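Local coordinates for protein nicotinate-nucleotide diphosphorylase (Carboxylating) (Streptococcus pyogenes GA06023, PDB 5HUO) that catalyses the formation of nicotinate ribonucleotide, carbon dioxide and diphosphate from quinolinate and 5-phospho-alpha-D-ribose 1-diphosphate, a step towards NAD(+), at residues A[65-70]-A[123-128]; A[47-52]-A[128-133]; A[40-45]-A[82-87]. All blocks are in the same frame, centred on the assembly; numbering follows the deposited sequence.

Interaction 1. Residues A[65-70]-A[123-128]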
loop_
_atom_site.group_PDB
_atom_site.type_symbol
_atom_site.label_atom_id
_atom_site.label_comp_id
_atom_site.label_asym_id
_atom_site.label_seq_id
_atom_site.Cartn_x
_atom_site.Cartn_y
_atom_site.Cartn_z
ATOM N N GLY A 65 26.027 -15.632 -16.733
ATOM C CA GLY A 65 26.625 -16.809 -16.144
ATOM C C GLY A 65 26.322 -16.804 -14.668
ATOM O O GLY A 65 26.276 -15.730 -14.060
ATOM N N GLN A 66 26.140 -17.989 -14.107
ATOM C CA GLN A 66 26.112 -18.141 -12.680
ATOM C C GLN A 66 27.460 -17.743 -12.104
ATOM O O GLN A 66 28.478 -17.811 -12.757
ATOM C CB GLN A 66 25.807 -19.559 -12.291
ATOM C CG GLN A 66 24.455 -20.024 -12.758
ATOM C CD GLN A 66 23.320 -19.317 -12.050
ATOM O OE1 GLN A 66 22.841 -18.275 -12.511
ATOM N NE2 GLN A 66 22.888 -19.875 -10.917
ATOM N N ALA A 67 27.431 -17.290 -10.870
ATOM C CA ALA A 67 28.629 -16.920 -10.152
ATOM C C ALA A 67 28.470 -17.244 -8.681
ATOM O O ALA A 67 27.384 -17.522 -8.210
ATOM C CB ALA A 67 28.905 -15.453 -10.351
ATOM N N LYS A 68 29.587 -17.228 -7.993
ATOM C CA LYS A 68 29.614 -17.499 -6.585
ATOM C C LYS A 68 30.349 -16.381 -5.889
ATOM O O LYS A 68 31.357 -15.920 -6.368
ATOM C CB LYS A 68 30.295 -18.825 -6.272
ATOM C CG LYS A 68 30.400 -19.122 -4.780
ATOM C CD LYS A 68 30.521 -20.614 -4.421
ATOM C CE LYS A 68 31.886 -21.243 -4.722
ATOM N NZ LYS A 68 33.011 -20.392 -4.225
ATOM N N VAL A 69 29.816 -15.981 -4.734
ATOM C CA VAL A 69 30.420 -14.972 -3.871
ATOM C C VAL A 69 30.349 -15.455 -2.454
ATOM O O VAL A 69 29.425 -16.133 -2.079
ATOM C CB VAL A 69 29.658 -13.669 -3.830
ATOM C CG1 VAL A 69 30.507 -12.592 -3.160
ATOM C CG2 VAL A 69 29.390 -13.187 -5.191
ATOM N N SER A 70 31.329 -15.064 -1.667
ATOM C CA SER A 70 31.450 -15.492 -0.285
ATOM C C SER A 70 31.159 -14.370 0.707
ATOM O O SER A 70 31.608 -13.236 0.545
ATOM C CB SER A 70 32.842 -16.066 -0.047
ATOM O OG SER A 70 32.986 -17.258 -0.777
ATOM N N ARG A 123 24.409 -10.294 -11.706
ATOM C CA ARG A 123 23.615 -9.103 -11.508
ATOM C C ARG A 123 22.833 -9.175 -10.205
ATOM O O ARG A 123 22.768 -8.205 -9.469
ATOM C CB ARG A 123 22.763 -8.826 -12.722
ATOM C CG ARG A 123 23.563 -8.133 -13.817
ATOM C CD ARG A 123 23.255 -8.693 -15.201
ATOM N NE ARG A 123 23.500 -7.726 -16.277
ATOM C CZ ARG A 123 22.559 -7.000 -16.889
ATOM N NH1 ARG A 123 22.879 -6.139 -17.844
ATOM N NH2 ARG A 123 21.287 -7.129 -16.540
ATOM N N SER A 124 22.275 -10.334 -9.893
ATOM C CA SER A 124 21.544 -10.503 -8.643
ATOM C C SER A 124 22.452 -10.420 -7.411
ATOM O O SER A 124 22.056 -9.880 -6.390
ATOM C CB SER A 124 20.808 -11.821 -8.611
ATOM O OG SER A 124 20.114 -11.972 -9.823
ATOM N N LEU A 125 23.664 -10.917 -7.534
ATOM C CA LEU A 125 24.540 -10.919 -6.400
ATOM C C LEU A 125 25.007 -9.534 -6.048
ATOM O O LEU A 125 24.991 -9.129 -4.872
ATOM C CB LEU A 125 25.728 -11.822 -6.617
ATOM C CG LEU A 125 25.364 -13.300 -6.967
ATOM C CD1 LEU A 125 26.629 -14.045 -7.295
ATOM C CD2 LEU A 125 24.622 -14.030 -5.912
ATOM N N LEU A 126 25.405 -8.771 -7.048
ATOM C CA LEU A 126 25.976 -7.456 -6.780
ATOM C C LEU A 126 24.931 -6.411 -6.448
ATOM O O LEU A 126 25.143 -5.565 -5.625
ATOM C CB LEU A 126 26.819 -6.997 -7.940
ATOM C CG LEU A 126 27.963 -7.932 -8.293
ATOM C CD1 LEU A 126 28.885 -7.300 -9.317
ATOM C CD2 LEU A 126 28.765 -8.339 -7.071
ATOM N N THR A 127 23.790 -6.502 -7.074
ATOM C CA THR A 127 22.764 -5.539 -6.850
ATOM C C THR A 127 22.167 -5.724 -5.473
ATOM O O THR A 127 21.742 -4.765 -4.839
ATOM C CB THR A 127 21.679 -5.640 -7.961
ATOM O OG1 THR A 127 22.283 -5.267 -9.194
ATOM C CG2 THR A 127 20.536 -4.698 -7.738
ATOM N N CYS A 128 22.018 -6.962 -5.043
ATOM C CA CYS A 128 21.409 -7.238 -3.709
ATOM C C CYS A 128 22.354 -7.089 -2.501
ATOM O O CYS A 128 21.899 -7.081 -1.376
ATOM C CB CYS A 128 20.807 -8.640 -3.660
ATOM S SG CYS A 128 19.329 -8.786 -4.627
#
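A67 is the first residue of strand 66-70 to meet helix 123-128, and it does so with both its side chain and its backbone. Its methyl points at the helix and lies 4.1 Å, CB to CD1, from L125, while the same L125 CD1 comes within 3.7 Å of the A67 carbonyl oxygen O. K68, next in sequence, turns its side chain to the other face of the sheet, where its NZ forms a long, weak ion pair with E117. V69 restores the alternation and points back at the helix. Its CG2 branch does the touching, 3.6 Å from L125 CD1, and the two side chains lie alongside each other, pointing opposite ways. With V69 CG1 anti to the backbone N (chi1 -168°), CG2 is set beside that N and faces the leucine. L125 is thus a single helix residue laid over the two strand residues A67 and V69, its CD1 methyl shared between them. The contact is buried and purely van der Waals in character. The axes of the two short segments approach to 9.1 Å at 37°, so the helix runs roughly along the strand. Strand 66-73 is an inner strand of a four-stranded antiparallel sheet: A67 and V69 have backbone hydrogen bonds to G120 and I118, and K68 has one to T310. L125 also rests on I118, and V69 on M306 and L309, so the start of helix 122-153 lies against the sheet, with helix 82-92 beside it at T127 and C128.

Interaction 2. Residues A[47-52]-A[128-133]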
loop_
_atom_site.group_PDB
_atom_site.type_symbol
_atom_site.label_atom_id
_atom_site.label_comp_id
_atom_site.label_asym_id
_atom_site.label_seq_id
_atom_site.Cartn_x
_atom_site.Cartn_y
_atom_site.Cartn_z
ATOM N N ARG A 47 13.897 -1.442 -3.076
ATOM C CA ARG A 47 13.382 -0.352 -3.874
ATOM C C ARG A 47 14.011 0.970 -3.531
ATOM O O ARG A 47 14.136 1.839 -4.385
ATOM C CB ARG A 47 11.876 -0.282 -3.756
ATOM C CG ARG A 47 11.196 -1.554 -4.230
ATOM C CD ARG A 47 9.850 -1.331 -4.865
ATOM N NE ARG A 47 9.451 -2.442 -5.733
ATOM C CZ ARG A 47 8.797 -3.538 -5.330
ATOM N NH1 ARG A 47 8.447 -3.708 -4.047
ATOM N NH2 ARG A 47 8.499 -4.477 -6.214
ATOM N N GLU A 48 14.423 1.121 -2.292
ATOM C CA GLU A 48 15.129 2.321 -1.831
ATOM C C GLU A 48 16.495 2.450 -2.466
ATOM O O GLU A 48 16.892 3.519 -2.853
ATOM C CB GLU A 48 15.314 2.272 -0.324
ATOM C CG GLU A 48 15.950 3.491 0.349
ATOM C CD GLU A 48 16.192 3.286 1.823
ATOM O OE1 GLU A 48 15.766 4.141 2.638
ATOM O OE2 GLU A 48 16.792 2.248 2.189
ATOM N N ASP A 49 17.164 1.325 -2.618
ATOM C CA ASP A 49 18.515 1.246 -3.179
ATOM C C ASP A 49 18.526 1.159 -4.729
ATOM O O ASP A 49 19.597 1.259 -5.324
ATOM C CB ASP A 49 19.224 -0.000 -2.610
ATOM C CG ASP A 49 20.746 0.101 -2.628
ATOM O OD1 ASP A 49 21.287 1.192 -2.526
ATOM O OD2 ASP A 49 21.409 -0.962 -2.685
ATOM N N VAL A 50 17.379 0.904 -5.373
ATOM C CA VAL A 50 17.309 0.788 -6.828
ATOM C C VAL A 50 16.032 1.393 -7.361
ATOM O O VAL A 50 15.002 0.800 -7.217
ATOM C CB VAL A 50 17.352 -0.658 -7.311
ATOM C CG1 VAL A 50 17.533 -0.698 -8.813
ATOM C CG2 VAL A 50 18.496 -1.446 -6.667
ATOM N N HIS A 51 16.094 2.617 -7.894
ATOM C CA HIS A 51 14.886 3.358 -8.328
ATOM C C HIS A 51 14.592 3.135 -9.782
ATOM O O HIS A 51 13.467 3.111 -10.184
ATOM C CB HIS A 51 14.816 4.865 -7.954
ATOM C CG HIS A 51 15.868 5.741 -8.572
ATOM N ND1 HIS A 51 16.787 6.440 -7.824
ATOM C CD2 HIS A 51 16.135 6.060 -9.856
ATOM C CE1 HIS A 51 17.594 7.125 -8.612
ATOM N NE2 HIS A 51 17.220 6.908 -9.854
ATOM N N SER A 52 15.628 2.925 -10.562
ATOM C CA SER A 52 15.485 2.504 -11.953
ATOM C C SER A 52 16.229 1.197 -12.185
ATOM O O SER A 52 15.631 0.158 -12.187
ATOM C CB SER A 52 16.003 3.600 -12.878
ATOM O OG SER A 52 17.385 3.881 -12.686
ATOM N N CYS A 128 22.018 -6.962 -5.043
ATOM C CA CYS A 128 21.409 -7.238 -3.709
ATOM C C CYS A 128 22.354 -7.089 -2.501
ATOM O O CYS A 128 21.899 -7.081 -1.376
ATOM C CB CYS A 128 20.807 -8.640 -3.660
ATOM S SG CYS A 128 19.329 -8.786 -4.627
ATOM N N GLU A 129 23.638 -7.013 -2.767
ATOM C CA GLU A 129 24.662 -7.108 -1.744
ATOM C C GLU A 129 24.515 -6.132 -0.559
ATOM O O GLU A 129 24.452 -6.526 0.584
ATOM C CB GLU A 129 26.006 -6.931 -2.411
ATOM C CG GLU A 129 27.183 -6.629 -1.497
ATOM C CD GLU A 129 28.492 -6.441 -2.292
ATOM O OE1 GLU A 129 29.480 -5.963 -1.682
ATOM O OE2 GLU A 129 28.511 -6.770 -3.531
ATOM N N ARG A 130 24.419 -4.866 -0.854
ATOM C CA ARG A 130 24.499 -3.780 0.166
ATOM C C ARG A 130 23.294 -3.836 1.082
ATOM O O ARG A 130 23.419 -3.716 2.291
ATOM C CB ARG A 130 24.641 -2.439 -0.534
ATOM C CG ARG A 130 24.646 -1.166 0.272
ATOM C CD ARG A 130 25.360 -1.224 1.590
ATOM N NE ARG A 130 26.670 -1.815 1.485
ATOM C CZ ARG A 130 27.294 -2.483 2.464
ATOM N NH1 ARG A 130 26.750 -2.678 3.680
ATOM N NH2 ARG A 130 28.481 -3.007 2.203
ATOM N N VAL A 131 22.118 -4.055 0.506
ATOM C CA VAL A 131 20.894 -4.136 1.324
ATOM C C VAL A 131 20.946 -5.338 2.247
ATOM O O VAL A 131 20.639 -5.255 3.417
ATOM C CB VAL A 131 19.617 -4.201 0.448
ATOM C CG1 VAL A 131 18.414 -4.590 1.272
ATOM C CG2 VAL A 131 19.383 -2.849 -0.202
ATOM N N ALA A 132 21.356 -6.448 1.677
ATOM C CA ALA A 132 21.491 -7.673 2.442
ATOM C C ALA A 132 22.459 -7.463 3.601
ATOM O O ALA A 132 22.116 -7.744 4.754
ATOM C CB ALA A 132 21.930 -8.810 1.598
ATOM N N LEU A 133 23.629 -6.905 3.306
ATOM C CA LEU A 133 24.630 -6.640 4.360
ATOM C C LEU A 133 24.165 -5.649 5.401
ATOM O O LEU A 133 24.401 -5.802 6.574
ATOM C CB LEU A 133 25.932 -6.138 3.740
ATOM C CG LEU A 133 26.800 -7.185 3.020
ATOM C CD1 LEU A 133 27.915 -6.491 2.289
ATOM C CD2 LEU A 133 27.374 -8.229 3.970
HETATM O O HOH W 1 23.531 -3.634 -3.065
#
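D49 and V131 bring the two backbones nearest, 7.4 Å from CA to CA, where the last part of helix 35-49 passes helix 122-153. The second helix is kinked here: the backbone N of R130 and of V131 has no bond to the preceding turn. A water takes up one of these groups, accepting from R130 N at 2.7 Å and donating a weak bond of 3.4 Å to D49 OD2. The water thus bridges the two segments, though only weakly on the D49 side. D49 itself points at the helix, with CG anti to the backbone N (chi1 -156°), and lies alongside V131. V131 CG2 touches its CB and OD2, both at 3.7 Å, so a methyl packs along the flank of the acid, whose oxygens are satisfied by other partners. R130 offers D49 its CB alone, 4.2 Å from OD2. Beyond that the arginine chain bends at chi2 and chi3 and leads away; its NH1 bonds N134 OD1, while D49 OD2 and R130 NE stay 6.8 Å apart. These helices belong to the N-terminal part of a quinolinate phosphoribosyltransferase, a family in which this region of one subunit typically packs on the barrel of its dimer partner. D49 finds its strong partners across a subunit interface: OD1 forms a salt bridge with R171 of the second subunit and OD2 with R164 of the same subunit. An arginine grips each oxygen, which fixes the rotation of the carboxylate. R164 of the second subunit also packs against R130, and N169 of that subunit bonds E48.

Interaction 3. Residues A[40-45]-A[82-87]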
loop_
_atom_site.group_PDB
_atom_site.type_symbol
_atom_site.label_atom_id
_atom_site.label_comp_id
_atom_site.label_asym_id
_atom_site.label_seq_id
_atom_site.Cartn_x
_atom_site.Cartn_y
_atom_site.Cartn_z
ATOM N N ASP A 40 7.793 -7.461 3.188
ATOM C CA ASP A 40 7.438 -6.091 2.773
ATOM C C ASP A 40 8.521 -5.114 3.070
ATOM O O ASP A 40 8.799 -4.235 2.261
ATOM C CB ASP A 40 6.154 -5.620 3.395
ATOM C CG ASP A 40 4.939 -6.260 2.760
ATOM O OD1 ASP A 40 4.969 -6.596 1.535
ATOM O OD2 ASP A 40 3.947 -6.479 3.499
ATOM N N THR A 41 9.166 -5.299 4.211
ATOM C CA THR A 41 10.283 -4.442 4.664
ATOM C C THR A 41 11.505 -4.574 3.768
ATOM O O THR A 41 12.119 -3.574 3.368
ATOM C CB THR A 41 10.724 -4.832 6.091
ATOM O OG1 THR A 41 9.651 -4.694 6.986
ATOM C CG2 THR A 41 11.814 -3.994 6.563
ATOM N N LEU A 42 11.850 -5.811 3.424
ATOM C CA LEU A 42 13.004 -6.053 2.522
ATOM C C LEU A 42 12.768 -5.550 1.095
ATOM O O LEU A 42 13.628 -4.942 0.496
ATOM C CB LEU A 42 13.378 -7.518 2.461
ATOM C CG LEU A 42 13.668 -8.311 3.746
ATOM C CD1 LEU A 42 14.546 -9.489 3.436
ATOM C CD2 LEU A 42 14.286 -7.510 4.818
ATOM N N LYS A 43 11.556 -5.745 0.594
ATOM C CA LYS A 43 11.208 -5.178 -0.688
ATOM C C LYS A 43 11.401 -3.664 -0.680
ATOM O O LYS A 43 11.932 -3.087 -1.624
ATOM C CB LYS A 43 9.792 -5.507 -1.082
ATOM C CG LYS A 43 9.681 -6.926 -1.561
ATOM C CD LYS A 43 8.335 -7.160 -2.237
ATOM C CE LYS A 43 7.542 -8.245 -1.559
ATOM N NZ LYS A 43 6.539 -8.754 -2.523
ATOM N N ALA A 44 10.890 -3.021 0.358
ATOM C CA ALA A 44 10.961 -1.586 0.430
ATOM C C ALA A 44 12.406 -1.164 0.376
ATOM O O ALA A 44 12.765 -0.142 -0.226
ATOM C CB ALA A 44 10.268 -1.083 1.684
ATOM N N ALA A 45 13.219 -1.942 1.048
ATOM C CA ALA A 45 14.633 -1.627 1.167
ATOM C C ALA A 45 15.343 -1.742 -0.178
ATOM O O ALA A 45 16.247 -0.947 -0.488
ATOM C CB ALA A 45 15.312 -2.515 2.222
ATOM N N LEU A 82 20.881 -13.929 9.594
ATOM C CA LEU A 82 21.364 -14.712 8.433
ATOM C C LEU A 82 20.242 -15.048 7.410
ATOM O O LEU A 82 20.451 -14.929 6.235
ATOM C CB LEU A 82 21.986 -16.016 8.900
ATOM C CG LEU A 82 22.682 -16.812 7.793
ATOM C CD1 LEU A 82 23.942 -16.078 7.324
ATOM C CD2 LEU A 82 23.070 -18.193 8.282
ATOM N N THR A 83 19.061 -15.444 7.888
ATOM C CA THR A 83 18.001 -15.784 6.978
ATOM C C THR A 83 17.405 -14.499 6.416
ATOM O O THR A 83 16.820 -14.528 5.306
ATOM C CB THR A 83 16.891 -16.674 7.561
ATOM O OG1 THR A 83 16.141 -15.933 8.462
ATOM C CG2 THR A 83 17.423 -17.824 8.274
ATOM N N VAL A 84 17.540 -13.397 7.148
ATOM C CA VAL A 84 17.123 -12.110 6.597
ATOM C C VAL A 84 17.998 -11.708 5.416
ATOM O O VAL A 84 17.556 -11.350 4.352
ATOM C CB VAL A 84 17.235 -10.997 7.613
ATOM C CG1 VAL A 84 16.844 -9.689 6.995
ATOM C CG2 VAL A 84 16.322 -11.246 8.772
ATOM N N PHE A 85 19.290 -11.830 5.654
ATOM C CA PHE A 85 20.341 -11.658 4.605
ATOM C C PHE A 85 20.017 -12.460 3.346
ATOM O O PHE A 85 19.980 -11.929 2.247
ATOM C CB PHE A 85 21.704 -12.097 5.149
ATOM C CG PHE A 85 22.777 -12.156 4.120
ATOM C CD1 PHE A 85 23.537 -11.050 3.839
ATOM C CD2 PHE A 85 23.042 -13.325 3.450
ATOM C CE1 PHE A 85 24.528 -11.114 2.867
ATOM C CE2 PHE A 85 24.056 -13.414 2.530
ATOM C CZ PHE A 85 24.794 -12.311 2.216
ATOM N N GLN A 86 19.714 -13.718 3.565
ATOM C CA GLN A 86 19.397 -14.618 2.457
ATOM C C GLN A 86 18.159 -14.169 1.667
ATOM O O GLN A 86 18.095 -14.274 0.442
ATOM C CB GLN A 86 19.187 -16.062 2.956
ATOM C CG GLN A 86 20.467 -16.666 3.462
ATOM C CD GLN A 86 20.339 -18.105 3.894
ATOM O OE1 GLN A 86 20.494 -18.414 5.079
ATOM N NE2 GLN A 86 20.045 -18.990 2.968
ATOM N N ARG A 87 17.158 -13.734 2.419
ATOM C CA ARG A 87 15.829 -13.436 1.843
ATOM C C ARG A 87 15.880 -12.252 0.896
ATOM O O ARG A 87 15.170 -12.194 -0.070
ATOM C CB ARG A 87 14.805 -13.210 2.969
ATOM C CG ARG A 87 13.394 -13.030 2.465
ATOM C CD ARG A 87 12.887 -14.229 1.709
ATOM N NE ARG A 87 11.511 -14.067 1.324
ATOM C CZ ARG A 87 10.926 -14.661 0.284
ATOM N NH1 ARG A 87 9.676 -14.398 -0.025
ATOM N NH2 ARG A 87 11.550 -15.504 -0.469
#
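L42 reaches from helix 40-45 to helix 82-87 and makes the contact with both of its terminal methyls. CD1 lies over the turn formed by V84 and R87, 3.7 Å from the V84 carbonyl oxygen O. It also meets the aliphatic start of the arginine, with R87 CB and R87 CG each 3.8 Å from L42 CD1. The other methyl, CD2, meets V84 CG1 at 4.0 Å. The leucine stands at about a right angle to the R87 side chain and more obliquely to V84, so it fits between residues three apart on one face of the second helix. With CG turned away from the carbonyl carbon (chi1 -54°), the forked end is carried to that face. R87 behaves amphipathically: CB and CG pack on the leucine, then the chain bends at chi2 (61°) and NH1 forms a salt bridge with D39, just ahead of the first segment. The arginine thereby ties the two helices by charge as well as by its methylenes, and P35 and I38 pack against it. A second polar tie comes from T83 OG1 to D32 OD1, ahead of helix 35-49. Farther out, L42 also touches V88 and L91 of helix 82-92, while F135 of helix 122-153 packs on L42, A45 and V84. The leucine of helix 35-49 is thus enclosed by helices 82-92 and 122-153. Helix 82-92 in turn rests L82 and F85 on strand 114-119, giving helices layered on one face of an antiparallel sheet, the open-faced sandwich of the N-terminal domain of quinolinate phosphoribosyltransferases.

How the interactions relate
Helix 122-153 connects the set: interactions 1 and 2 share its C128, and F85 of interaction 3 packs on A132 of interaction 2, the nearest atoms being A132 CB and F85 CD1 at 3.6 Å. Interactions 2 and 3, their centres 10 Å apart, both use helix 35-49, and V131 CG2 of helix 122-153 comes within 3.7 Å of A45 O on it. Interactions 1 and 2 also touch through T127 CG2 and V50 CG2, 4.0 Å apart. Interactions 1 and 3 do not touch, their nearest atoms being about 6 Å apart. Interactions 2 and 3 both meet the second subunit; in this family the active site typically lies near such a dimer interface.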